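Local coordinates for protein Tetur07g02040 (Tetranychus urticae, PDB 6BDJ) that probably cleaves catechol-type rings between the two hydroxyl-bearing carbons as a ferric-iron intradiol dioxygenase, inserting both atoms of molecular oxygen, at residues I95-M100 against R116-G121. Residues are numbered along the deposited sequence; the frame is centred on the assembly and turned at random.
Sequences IYSGFM and RRFLRG. With FE (Fe (III) ion), chain C.
Tyr96 reaches the ferric ion with its OH, 1.9 Å from FE and so probably a phenolate, and His147, His149 and a water also bind the metal. The next residue, Ser97, carries the contact with residues 116-121. Its OG, held between the backbone N and the carbonyl carbon (chi1 66°), donates to a lone pair of Phe118 O at 2.6 Å and accepts from Arg120 NE, which lies 2.8 Å from OG. Arg120 is extended from CG to NE and grips Ser97 side-on: NE meets OG almost in the guanidinium plane, while NH2 bonds to Ser97 O at 2.8 Å, within the carbonyl plane. The same NH2 sits at the edge of the Phe99 ring and near Tyr96 CB, and NH1 donates to Tyr45 O. A water accepts from Ser97 N and donates to Phe118 O, giving that carbonyl a second donor.

On its other flank Ser97 rests on Phe118, CB standing 3.5 Å from the ring centroid and 5° off the normal, a CH-pi contact. Met100, bent at chi3, brings CE to the edge of this ring, 3.7 Å from Phe118 CE2, with SD oblique to it and 3.6 Å from Arg116 CG. Arg116 turns back so that its guanidinium face lies against Phe118 CD2, its charge paired with Glu58 and Asp59.

A type II turn from Tyr96 to Phe99, with Gly98 at its positive-phi position, presents Ser97 O to Arg120. The buried serine thus couples the iron-ligand loop to the start of strand 120-124, consistent with a second shell that fixes the backbone directly behind Tyr96.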
loop_
_atom_site.group_PDB
_atom_site.type_symbol
_atom_site.label_atom_id
_atom_site.label_comp_id
_atom_site.label_asym_id
_atom_site.label_seq_id
_atom_site.Cartn_x
_atom_site.Cartn_y
_atom_site.Cartn_z
ATOM N N ILE A 95 10.443 5.071 7.648
ATOM C CA ILE A 95 9.710 6.104 8.369
ATOM C C ILE A 95 8.373 6.392 7.677
ATOM O O ILE A 95 8.310 6.472 6.453
ATOM C CB ILE A 95 10.529 7.409 8.413
ATOM C CG1 ILE A 95 11.854 7.218 9.165
ATOM C CG2 ILE A 95 9.747 8.525 9.075
ATOM C CD1 ILE A 95 11.758 6.594 10.557
ATOM N N TYR A 96 7.322 6.508 8.479
ATOM C CA TYR A 96 6.015 6.914 8.011
ATOM C C TYR A 96 5.820 8.387 8.328
ATOM O O TYR A 96 6.043 8.815 9.459
ATOM C CB TYR A 96 4.921 6.140 8.723
ATOM C CG TYR A 96 4.737 4.736 8.197
ATOM C CD1 TYR A 96 3.906 4.495 7.138
ATOM C CD2 TYR A 96 5.428 3.669 8.755
ATOM C CE1 TYR A 96 3.711 3.206 6.650
ATOM C CE2 TYR A 96 5.248 2.368 8.285
ATOM C CZ TYR A 96 4.376 2.139 7.231
ATOM O OH TYR A 96 4.229 0.875 6.742
ATOM N N SER A 97 5.360 9.136 7.324
ATOM C CA SER A 97 5.014 10.549 7.467
ATOM C C SER A 97 3.888 10.690 8.465
ATOM O O SER A 97 2.998 9.843 8.517
ATOM C CB SER A 97 4.647 11.147 6.133
ATOM O OG SER A 97 3.456 10.643 5.545
ATOM N N GLY A 98 4.001 11.697 9.328
ATOM C CA GLY A 98 3.123 11.832 10.464
ATOM C C GLY A 98 3.582 11.145 11.737
ATOM O O GLY A 98 3.162 11.533 12.833
ATOM N N PHE A 99 4.425 10.129 11.598
ATOM C CA PHE A 99 4.978 9.385 12.732
ATOM C C PHE A 99 6.502 9.346 12.608
ATOM O O PHE A 99 7.134 8.357 12.903
ATOM C CB PHE A 99 4.369 7.974 12.720
ATOM C CG PHE A 99 2.863 7.977 12.694
ATOM C CD1 PHE A 99 2.137 8.052 13.871
ATOM C CD2 PHE A 99 2.181 7.939 11.492
ATOM C CE1 PHE A 99 0.759 8.081 13.857
ATOM C CE2 PHE A 99 0.793 7.962 11.461
ATOM C CZ PHE A 99 0.081 8.039 12.650
ATOM N N MET A 100 7.086 10.468 12.201
ATOM C CA MET A 100 8.519 10.553 11.935
ATOM C C MET A 100 9.398 10.412 13.171
ATOM O O MET A 100 10.582 10.129 13.017
ATOM C CB MET A 100 8.874 11.869 11.222
ATOM C CG MET A 100 8.257 12.000 9.846
ATOM S SD MET A 100 8.666 13.560 9.022
ATOM C CE MET A 100 10.331 13.244 8.416
ATOM N N ARG A 116 3.946 16.236 8.161
ATOM C CA ARG A 116 4.358 15.662 6.882
ATOM C C ARG A 116 3.414 14.537 6.444
ATOM O O ARG A 116 2.905 13.791 7.251
ATOM C CB ARG A 116 5.785 15.119 6.938
ATOM C CG ARG A 116 6.890 16.169 7.205
ATOM C CD ARG A 116 6.909 17.255 6.141
ATOM N NE ARG A 116 6.977 16.761 4.753
ATOM C CZ ARG A 116 8.070 16.424 4.079
ATOM N NH1 ARG A 116 7.958 16.037 2.797
ATOM N NH2 ARG A 116 9.260 16.423 4.670
ATOM N N ARG A 117 3.226 14.435 5.146
ATOM C CA ARG A 117 2.356 13.514 4.511
ATOM C C ARG A 117 2.968 12.899 3.276
ATOM O O ARG A 117 2.253 12.384 2.414
ATOM C CB ARG A 117 1.045 14.200 4.163
ATOM C CG ARG A 117 0.291 14.763 5.380
ATOM C CD ARG A 117 -0.183 13.639 6.296
ATOM N NE ARG A 117 -0.955 14.217 7.395
ATOM C CZ ARG A 117 -0.467 14.531 8.586
ATOM N NH1 ARG A 117 0.828 14.351 8.877
ATOM N NH2 ARG A 117 -1.269 15.065 9.492
ATOM N N PHE A 118 4.292 12.881 3.196
ATOM C CA PHE A 118 4.933 12.208 2.103
ATOM C C PHE A 118 4.512 10.739 2.087
ATOM O O PHE A 118 4.200 10.138 3.136
ATOM C CB PHE A 118 6.477 12.313 2.159
ATOM C CG PHE A 118 7.117 11.755 3.424
ATOM C CD1 PHE A 118 7.195 10.388 3.661
ATOM C CD2 PHE A 118 7.688 12.604 4.355
ATOM C CE1 PHE A 118 7.783 9.891 4.816
ATOM C CE2 PHE A 118 8.287 12.121 5.513
ATOM C CZ PHE A 118 8.338 10.762 5.738
ATOM N N LEU A 119 4.533 10.204 0.874
ATOM C CA LEU A 119 4.221 8.831 0.604
ATOM C C LEU A 119 2.829 8.408 1.085
ATOM O O LEU A 119 2.604 7.252 1.494
ATOM C CB LEU A 119 5.337 7.932 1.141
ATOM C CG LEU A 119 6.703 8.143 0.449
ATOM C CD1 LEU A 119 7.811 7.344 1.116
ATOM C CD2 LEU A 119 6.699 7.833 -1.039
ATOM N N ARG A 120 1.892 9.351 0.986
ATOM C CA ARG A 120 0.507 9.106 1.218
ATOM C C ARG A 120 -0.248 9.713 0.096
ATOM O O ARG A 120 0.062 10.842 -0.335
ATOM C CB ARG A 120 0.082 9.755 2.525
ATOM C CG ARG A 120 0.785 9.165 3.741
ATOM C CD ARG A 120 0.338 9.887 4.999
ATOM N NE ARG A 120 1.047 9.242 6.099
ATOM C CZ ARG A 120 0.595 8.203 6.797
ATOM N NH1 ARG A 120 -0.588 7.651 6.553
ATOM N NH2 ARG A 120 1.354 7.694 7.758
ATOM N N GLY A 121 -1.250 9.010 -0.414
ATOM C CA GLY A 121 -2.165 9.684 -1.338
ATOM C C GLY A 121 -3.446 8.932 -1.549
ATOM O O GLY A 121 -3.537 7.759 -1.172
HETATM FE FE FE C . 3.263 -0.586 7.581
HETATM O O HOH W 1 4.583 7.822 4.805
HETATM O O HOH W 2 2.182 -0.081 9.390
#